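Local coordinates for protein p-nitrophenyl phosphatase (Pho2) (Archaeoglobus fulgidus, PDB 3QGM) that probably acts as a metal-dependent phosphatase of the haloacid dehalogenase superfamily, and holds a calcium ion in its metal site, at residues A81-R86 with G144-A149; E132-A137 with I170-W175. All coordinates share one frame; numbering follows the deposited sequence. Where two conformers were deposited one is given.

Contact 1: A81-R86 with G144-A149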
ATOM      1  N   ALA A  81     -17.663 -12.513  -7.457  1.00 23.64           N
ATOM      2  CA  ALA A  81     -18.608 -12.123  -8.522  1.00 24.30           C
ATOM      3  C   ALA A  81     -20.038 -12.498  -8.147  1.00 25.99           C
ATOM      4  O   ALA A  81     -20.933 -11.657  -8.182  1.00 26.03           O
ATOM      5  CB  ALA A  81     -18.210 -12.761  -9.901  1.00 24.69           C
ATOM      6  N   ARG A  82     -20.247 -13.731  -7.703  1.00 27.61           N
ATOM      7  CA  ARG A  82     -21.587 -14.165  -7.282  1.00 28.74           C
ATOM      8  C   ARG A  82     -22.116 -13.451  -6.021  1.00 29.01           C
ATOM      9  O   ARG A  82     -23.304 -13.141  -5.944  1.00 28.74           O
ATOM     10  CB  ARG A  82     -21.601 -15.678  -7.050  1.00 30.71           C
ATOM     11  CG  ARG A  82     -21.246 -16.459  -8.279  1.00 32.69           C
ATOM     12  CD  ARG A  82     -22.219 -16.368  -9.430  1.00 36.30           C
ATOM     13  NE  ARG A  82     -21.552 -16.831 -10.661  1.00 40.05           N
ATOM     14  CZ  ARG A  82     -22.160 -17.258 -11.768  1.00 44.23           C
ATOM     15  NH1 ARG A  82     -23.507 -17.339 -11.838  1.00 43.84           N
ATOM     16  NH2 ARG A  82     -21.406 -17.648 -12.808  1.00 42.82           N
ATOM     17  N   PHE A  83     -21.242 -13.179  -5.059  1.00 27.18           N
ATOM     18  CA  PHE A  83     -21.600 -12.356  -3.913  1.00 28.07           C
ATOM     19  C   PHE A  83     -22.190 -10.992  -4.370  1.00 27.99           C
ATOM     20  O   PHE A  83     -23.207 -10.540  -3.892  1.00 28.27           O
ATOM     21  CB  PHE A  83     -20.371 -12.167  -2.981  1.00 28.53           C
ATOM     22  CG  PHE A  83     -20.656 -11.316  -1.787  1.00 29.14           C
ATOM     23  CD1 PHE A  83     -21.039 -11.888  -0.584  1.00 34.47           C
ATOM     24  CD2 PHE A  83     -20.617  -9.931  -1.883  1.00 29.74           C
ATOM     25  CE1 PHE A  83     -21.379 -11.069   0.527  1.00 33.39           C
ATOM     26  CE2 PHE A  83     -20.925  -9.116  -0.802  1.00 30.62           C
ATOM     27  CZ  PHE A  83     -21.326  -9.683   0.402  1.00 32.27           C
ATOM     28  N   ILE A  84     -21.540 -10.324  -5.301  1.00 27.17           N
ATOM     29  CA  ILE A  84     -22.029  -9.046  -5.750  1.00 26.77           C
ATOM     30  C   ILE A  84     -23.373  -9.153  -6.487  1.00 28.19           C
ATOM     31  O   ILE A  84     -24.290  -8.352  -6.275  1.00 27.87           O
ATOM     32  CB  ILE A  84     -20.967  -8.352  -6.606  1.00 25.34           C
ATOM     33  CG1 ILE A  84     -19.706  -8.157  -5.739  1.00 25.34           C
ATOM     34  CG2 ILE A  84     -21.510  -7.051  -7.146  1.00 23.66           C
ATOM     35  CD1 ILE A  84     -18.471  -7.501  -6.415  1.00 20.11           C
ATOM     36  N   ALA A  85     -23.431 -10.113  -7.390  1.00 29.44           N
ATOM     37  CA  ALA A  85     -24.566 -10.319  -8.275  1.00 30.31           C
ATOM     38  C   ALA A  85     -25.846 -10.607  -7.472  1.00 31.49           C
ATOM     39  O   ALA A  85     -26.954 -10.132  -7.821  1.00 32.32           O
ATOM     40  CB  ALA A  85     -24.246 -11.472  -9.190  1.00 30.00           C
ATOM     41  N   ARG A  86     -25.698 -11.404  -6.416  1.00 32.41           N
ATOM     42  CA  ARG A  86     -26.812 -11.686  -5.502  1.00 34.01           C
ATOM     43  C   ARG A  86     -27.280 -10.437  -4.797  1.00 34.35           C
ATOM     44  O   ARG A  86     -28.463 -10.197  -4.655  1.00 33.83           O
ATOM     45  CB  ARG A  86     -26.399 -12.693  -4.463  1.00 34.10           C
ATOM     46  CG  ARG A  86     -26.315 -14.029  -5.056  1.00 36.35           C
ATOM     47  CD  ARG A  86     -25.758 -14.965  -4.090  1.00 39.38           C
ATOM     48  NE  ARG A  86     -25.324 -16.183  -4.743  1.00 40.11           N
ATOM     49  CZ  ARG A  86     -24.575 -17.094  -4.144  1.00 43.85           C
ATOM     50  NH1 ARG A  86     -24.165 -16.899  -2.890  1.00 43.84           N
ATOM     51  NH2 ARG A  86     -24.236 -18.196  -4.796  1.00 45.73           N
ATOM     52  N   GLY A 144     -16.532   6.528  -2.161  1.00 31.82           N
ATOM     53  CA  GLY A 144     -17.260   5.887  -1.069  1.00 31.45           C
ATOM     54  C   GLY A 144     -18.157   4.753  -1.504  1.00 31.33           C
ATOM     55  O   GLY A 144     -18.953   4.249  -0.713  1.00 31.09           O
ATOM     56  N   ILE A 145     -17.970   4.297  -2.741  1.00 31.37           N
ATOM     57  CA  ILE A 145     -18.693   3.131  -3.233  1.00 30.78           C
ATOM     58  C   ILE A 145     -18.317   1.860  -2.483  1.00 28.89           C
ATOM     59  O   ILE A 145     -17.293   1.764  -1.828  1.00 28.15           O
ATOM     60  CB  ILE A 145     -18.570   2.983  -4.782  1.00 31.13           C
ATOM     61  CG1 ILE A 145     -17.155   2.588  -5.235  1.00 31.29           C
ATOM     62  CG2 ILE A 145     -18.965   4.331  -5.468  1.00 33.04           C
ATOM     63  CD1 ILE A 145     -17.019   2.361  -6.770  1.00 28.55           C
ATOM     64  N   ARG A 146     -19.218   0.903  -2.536  1.00 28.16           N
ATOM     65  CA  ARG A 146     -19.082  -0.348  -1.833  1.00 28.07           C
ATOM     66  C   ARG A 146     -17.825  -1.043  -2.354  1.00 27.21           C
ATOM     67  O   ARG A 146     -17.581  -1.075  -3.541  1.00 27.09           O
ATOM     68  CB  ARG A 146     -20.339  -1.196  -2.100  1.00 28.57           C
ATOM     69  CG  ARG A 146     -20.344  -2.577  -1.471  1.00 28.88           C
ATOM     70  CD  ARG A 146     -21.793  -2.862  -0.966  1.00 32.21           C
ATOM     71  NE  ARG A 146     -21.961  -4.185  -0.389  1.00 31.03           N
ATOM     72  CZ  ARG A 146     -21.748  -4.479   0.898  1.00 33.32           C
ATOM     73  NH1 ARG A 146     -21.355  -3.549   1.763  1.00 32.60           N
ATOM     74  NH2 ARG A 146     -21.939  -5.730   1.319  1.00 33.38           N
ATOM     75  N   TYR A 147     -17.074  -1.639  -1.451  1.00 26.60           N
ATOM     76  CA  TYR A 147     -15.711  -2.013  -1.706  1.00 25.53           C
ATOM     77  C   TYR A 147     -15.534  -3.467  -1.281  1.00 24.84           C
ATOM     78  O   TYR A 147     -15.597  -3.807  -0.107  1.00 25.49           O
ATOM     79  CB  TYR A 147     -14.813  -0.998  -0.965  1.00 26.38           C
ATOM     80  CG  TYR A 147     -13.340  -1.307  -0.817  1.00 24.67           C
ATOM     81  CD1 TYR A 147     -12.700  -2.281  -1.583  1.00 22.94           C
ATOM     82  CD2 TYR A 147     -12.583  -0.572   0.078  1.00 25.39           C
ATOM     83  CE1 TYR A 147     -11.337  -2.543  -1.419  1.00 23.76           C
ATOM     84  CE2 TYR A 147     -11.223  -0.824   0.261  1.00 27.04           C
ATOM     85  CZ  TYR A 147     -10.599  -1.798  -0.494  1.00 24.40           C
ATOM     86  OH  TYR A 147      -9.267  -2.040  -0.265  1.00 25.05           O
ATOM     87  N   ILE A 148     -15.335  -4.327  -2.275  1.00 24.24           N
ATOM     88  CA  ILE A 148     -15.127  -5.729  -2.052  1.00 24.95           C
ATOM     89  C   ILE A 148     -13.713  -6.152  -2.451  1.00 24.13           C
ATOM     90  O   ILE A 148     -13.195  -5.756  -3.504  1.00 25.05           O
ATOM     91  CB  ILE A 148     -16.099  -6.575  -2.902  1.00 25.15           C
ATOM     92  CG1 ILE A 148     -17.490  -5.937  -2.887  1.00 27.75           C
ATOM     93  CG2 ILE A 148     -16.137  -7.997  -2.320  1.00 23.51           C
ATOM     94  CD1 ILE A 148     -18.199  -6.097  -1.575  1.00 28.17           C
ATOM     95  N   ALA A 149     -13.116  -6.999  -1.653  1.00 23.58           N
ATOM     96  CA  ALA A 149     -11.827  -7.591  -2.021  1.00 23.94           C
ATOM     97  C   ALA A 149     -11.986  -9.112  -2.155  1.00 23.57           C
ATOM     98  O   ALA A 149     -12.698  -9.755  -1.396  1.00 23.44           O
ATOM     99  CB  ALA A 149     -10.746  -7.237  -1.008  1.00 23.76           C
TER
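Phe83 and Ile84, neighbours on helix 76-87, meet Arg146 and Ile148, the two residues of strand 146-149 whose side chains project toward that helix. Phe83 presents the far end of its ring. With CG anti to the backbone N (chi1 179°), the ring leaves the helix toward the strand, and its CE2-CZ side faces both partners. Arg146 NH2 lies at the ring's edge, near its plane, 4.1 Å from Phe83 CZ. The guanidinium plane is turned 31° from that of the ring, and the two side chains cross at about a right angle, an edge contact and not a cation-pi stack over the face. Ile148 reaches the same side from an oblique direction, its CD1 lying 4.1 Å from Phe83 CE2. Ile84 starts off to one side of the strand, but its extended CG1 branch swings the terminal methyl inward, and Ile84 CD1 stops 4.0 Å from Ile148 CG1. These two isoleucines run past one another in opposite directions, touching alongside. The short helix and strand segments run nearly antiparallel, at 154°, with axes 10.2 Å apart. Val122 of strand 120-123 packs against Ile84, and Val183 of strand 183-184 touches Phe83, Arg146 and Ile148, so the helix lies over several strands of one parallel sheet, running against their direction, in the smaller alpha/beta domain. No hydrogen bond joins the two segments. The charge of Arg146 is instead met by Glu87, one residue beyond the helical segment, in a salt bridge through NH2. The chemistry is therefore divided: an apolar layer of isoleucine and phenylalanine seats the helix on the sheet, while at its partly exposed border Glu87 draws the arginine to the helix end.

Contact 2: E132-A137 with I170-W175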
ATOM      1  N   GLU A 132      -1.722   4.336 -12.964  1.00 29.76           N
ATOM      2  CA  GLU A 132      -3.041   4.719 -13.479  1.00 29.95           C
ATOM      3  C   GLU A 132      -4.101   3.867 -12.819  1.00 28.47           C
ATOM      4  O   GLU A 132      -5.099   4.394 -12.330  1.00 27.54           O
ATOM      5  CB  GLU A 132      -3.129   4.595 -15.015  1.00 31.89           C
ATOM      6  CG  GLU A 132      -4.595   4.500 -15.529  1.00 35.76           C
ATOM      7  CD  GLU A 132      -4.755   4.681 -17.053  1.00 41.18           C
ATOM      8  OE1 GLU A 132      -4.060   3.990 -17.840  1.00 42.13           O
ATOM      9  OE2 GLU A 132      -5.597   5.531 -17.438  1.00 44.74           O
ATOM     10  N   LEU A 133      -3.893   2.551 -12.768  1.00 27.23           N
ATOM     11  CA  LEU A 133      -4.891   1.691 -12.127  1.00 26.23           C
ATOM     12  C   LEU A 133      -5.016   1.995 -10.614  1.00 24.75           C
ATOM     13  O   LEU A 133      -6.141   1.990 -10.063  1.00 24.04           O
ATOM     14  CB  LEU A 133      -4.544   0.229 -12.370  1.00 27.25           C
ATOM     15  CG  LEU A 133      -5.582  -0.831 -12.124  1.00 28.67           C
ATOM     16  CD1 LEU A 133      -6.971  -0.403 -12.650  1.00 30.57           C
ATOM     17  CD2 LEU A 133      -5.084  -2.099 -12.830  1.00 33.59           C
HETATM   18  N   MSE A 134      -3.908   2.317  -9.942  1.00 23.85           N
HETATM   19  CA  MSE A 134      -4.008   2.672  -8.525  0.60 23.92           C
HETATM   20  C   MSE A 134      -4.723   4.006  -8.330  1.00 23.10           C
HETATM   21  O   MSE A 134      -5.440   4.181  -7.357  1.00 24.64           O
HETATM   22  CB  MSE A 134      -2.653   2.685  -7.833  0.60 23.42           C
HETATM   23  CG  MSE A 134      -2.791   2.921  -6.339  0.60 23.26           C
HETATM   24 SE   MSE A 134      -3.371   1.332  -5.405  0.36 23.40          SE
HETATM   25  CE  MSE A 134      -1.727   0.331  -5.672  0.60 27.18           C
ATOM     26  N   THR A 135      -4.535   4.943  -9.249  1.00 23.94           N
ATOM     27  CA  THR A 135      -5.249   6.209  -9.218  1.00 23.88           C
ATOM     28  C   THR A 135      -6.738   5.945  -9.308  1.00 24.21           C
ATOM     29  O   THR A 135      -7.524   6.538  -8.560  1.00 23.87           O
ATOM     30  CB  THR A 135      -4.809   7.139 -10.362  1.00 23.38           C
ATOM     31  OG1 THR A 135      -3.453   7.511 -10.164  1.00 25.85           O
ATOM     32  CG2 THR A 135      -5.610   8.395 -10.454  1.00 25.13           C
ATOM     33  N   LYS A 136      -7.125   5.077 -10.223  1.00 24.92           N
ATOM     34  CA  LYS A 136      -8.556   4.793 -10.397  1.00 25.78           C
ATOM     35  C   LYS A 136      -9.186   4.186  -9.147  1.00 25.26           C
ATOM     36  O   LYS A 136     -10.278   4.559  -8.769  1.00 23.94           O
ATOM     37  CB  LYS A 136      -8.799   3.900 -11.608  1.00 26.29           C
ATOM     38  CG  LYS A 136      -8.393   4.542 -12.971  1.00 31.05           C
ATOM     39  CD  LYS A 136      -8.895   3.679 -14.112  1.00 34.38           C
ATOM     40  CE  LYS A 136      -8.885   4.409 -15.460  1.00 36.94           C
ATOM     41  NZ  LYS A 136      -7.844   3.841 -16.343  1.00 40.00           N
ATOM     42  N   ALA A 137      -8.470   3.254  -8.527  1.00 25.01           N
ATOM     43  CA  ALA A 137      -8.914   2.585  -7.292  1.00 24.90           C
ATOM     44  C   ALA A 137      -9.026   3.596  -6.189  1.00 24.24           C
ATOM     45  O   ALA A 137     -10.028   3.642  -5.499  1.00 24.61           O
ATOM     46  CB  ALA A 137      -7.902   1.480  -6.884  1.00 24.10           C
ATOM     47  N   ILE A 170      -5.059  -3.518  -0.935  1.00 23.37           N
ATOM     48  CA  ILE A 170      -5.801  -3.175   0.272  1.00 21.67           C
ATOM     49  C   ILE A 170      -5.056  -2.247   1.196  1.00 22.31           C
ATOM     50  O   ILE A 170      -5.633  -1.312   1.744  1.00 22.13           O
ATOM     51  CB  ILE A 170      -6.258  -4.431   1.050  1.00 22.33           C
ATOM     52  CG1 ILE A 170      -7.226  -5.244   0.190  1.00 21.55           C
ATOM     53  CG2 ILE A 170      -6.938  -4.021   2.371  1.00 20.88           C
ATOM     54  CD1 ILE A 170      -7.318  -6.754   0.550  1.00 22.94           C
ATOM     55  N   GLY A 171      -3.787  -2.546   1.415  1.00 20.72           N
ATOM     56  CA  GLY A 171      -2.958  -1.755   2.276  1.00 23.34           C
ATOM     57  C   GLY A 171      -2.721  -0.361   1.728  1.00 22.70           C
ATOM     58  O   GLY A 171      -2.773   0.636   2.476  1.00 24.02           O
ATOM     59  N   ALA A 172      -2.482  -0.277   0.423  1.00 22.43           N
ATOM     60  CA  ALA A 172      -2.320   1.038  -0.217  1.00 22.32           C
ATOM     61  C   ALA A 172      -3.566   1.911  -0.018  1.00 21.15           C
ATOM     62  O   ALA A 172      -3.462   3.026   0.408  1.00 22.49           O
ATOM     63  CB  ALA A 172      -1.987   0.892  -1.687  1.00 21.59           C
ATOM     64  N   LEU A 173      -4.741   1.367  -0.304  1.00 21.25           N
ATOM     65  CA  LEU A 173      -5.991   2.101  -0.206  1.00 21.36           C
ATOM     66  C   LEU A 173      -6.305   2.486   1.231  1.00 21.55           C
ATOM     67  O   LEU A 173      -6.695   3.622   1.491  1.00 23.18           O
ATOM     68  CB  LEU A 173      -7.124   1.272  -0.802  1.00 21.51           C
ATOM     69  CG  LEU A 173      -7.045   1.059  -2.305  1.00 23.27           C
ATOM     70  CD1 LEU A 173      -8.180   0.137  -2.730  1.00 25.01           C
ATOM     71  CD2 LEU A 173      -7.060   2.443  -3.047  1.00 24.84           C
ATOM     72  N   TYR A 174      -6.056   1.575   2.164  1.00 21.98           N
ATOM     73  CA  TYR A 174      -6.215   1.835   3.587  1.00 21.52           C
ATOM     74  C   TYR A 174      -5.315   2.991   4.042  1.00 21.58           C
ATOM     75  O   TYR A 174      -5.755   3.911   4.768  1.00 20.55           O
ATOM     76  CB  TYR A 174      -5.917   0.575   4.455  1.00 21.33           C
ATOM     77  CG  TYR A 174      -5.844   0.949   5.924  1.00 25.46           C
ATOM     78  CD1 TYR A 174      -6.986   1.243   6.649  1.00 27.17           C
ATOM     79  CD2 TYR A 174      -4.621   1.129   6.550  1.00 31.34           C
ATOM     80  CE1 TYR A 174      -6.905   1.632   8.010  1.00 28.96           C
ATOM     81  CE2 TYR A 174      -4.534   1.525   7.867  1.00 33.33           C
ATOM     82  CZ  TYR A 174      -5.672   1.781   8.587  1.00 31.37           C
ATOM     83  OH  TYR A 174      -5.526   2.141   9.897  1.00 34.34           O
ATOM     84  N   TRP A 175      -4.051   2.939   3.660  1.00 19.91           N
ATOM     85  CA  TRP A 175      -3.165   3.983   4.109  1.00 21.82           C
ATOM     86  C   TRP A 175      -3.539   5.358   3.594  1.00 22.26           C
ATOM     87  O   TRP A 175      -3.457   6.353   4.340  1.00 23.62           O
ATOM     88  CB  TRP A 175      -1.741   3.652   3.750  1.00 21.08           C
ATOM     89  CG  TRP A 175      -0.737   4.456   4.412  1.00 22.68           C
ATOM     90  CD1 TRP A 175      -0.146   5.580   3.939  1.00 22.68           C
ATOM     91  CD2 TRP A 175      -0.088   4.138   5.630  1.00 24.87           C
ATOM     92  NE1 TRP A 175       0.814   6.010   4.825  1.00 25.85           N
ATOM     93  CE2 TRP A 175       0.885   5.124   5.858  1.00 24.12           C
ATOM     94  CE3 TRP A 175      -0.213   3.080   6.544  1.00 27.67           C
ATOM     95  CZ2 TRP A 175       1.681   5.145   7.010  1.00 26.45           C
ATOM     96  CZ3 TRP A 175       0.580   3.074   7.646  1.00 27.87           C
ATOM     97  CH2 TRP A 175       1.527   4.115   7.882  1.00 28.76           C
TER
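Ala137 meets Leu173 through one methyl of the leucine: Leu173 CD2 lies 4.0 Å from Ala137 CB. Leu173 CD2 is also 3.9 Å from Ala137 C, so this branch rests on backbone as well as on methyl. One helical turn earlier, in the conformer described, the selenomethionine Met134 sets its tip against Ala172, with Met134 SE 4.0 Å from Ala172 CB and its CE methyl equally near. Each pair matches a long side chain with an alanine; helix 131-143 supplies the long side chain in one pair and helix 167-177 in the other. Met134 does not start out toward helix 167-177. In this conformer its CG is anti to the backbone N (chi1 -174°), and bends at chi2 and chi3, 77° and 69°, fold the chain round to bring selenium and methyl to Ala172. Leu173 likewise leaves its helix to one side and makes its contact through a terminal branch. The backbones come nearest at Ala137 and Leu173, whose CA atoms are 7.7 Å apart. All four residues are buried, and no hydrogen bond crosses between the segments. Met168 of the second subunit packs on both Met134 and Ala172, carrying this apolar layer into the dimer interface. Inward, Leu173 also touches Tyr147 of strand 146-149, and Leu133 touches Phe94 of strand 92-95. Helix 131-143 is the connection of a beta-alpha-beta crossover from strand 120-123 to strand 146-149, and it lies beside helix 167-177 over one parallel sheet.

In the fold
Contacts 1 and 2 have centres about 17 Å apart and share the parallel sheet containing strands 92-95, 120-123, 146-149 and 183-184. Helix 76-87 packs on one face of it, helices 131-143 and 167-177 on the other. This alpha-beta-alpha sandwich is probably the cap domain of a UmpH-like HAD phosphatase, distinct from the domain bearing the calcium site. Tyr147 and Ala149 join the two contacts: they project from strand 146-149 away from contact 1, and both pack on Ile170. Along the chain the segments alternate, 81-86, 132-137, 144-149, 170-175. The second subunit reaches contact 2 but not contact 1, so the dimer meets this domain on the face of helices 131-143 and 167-177.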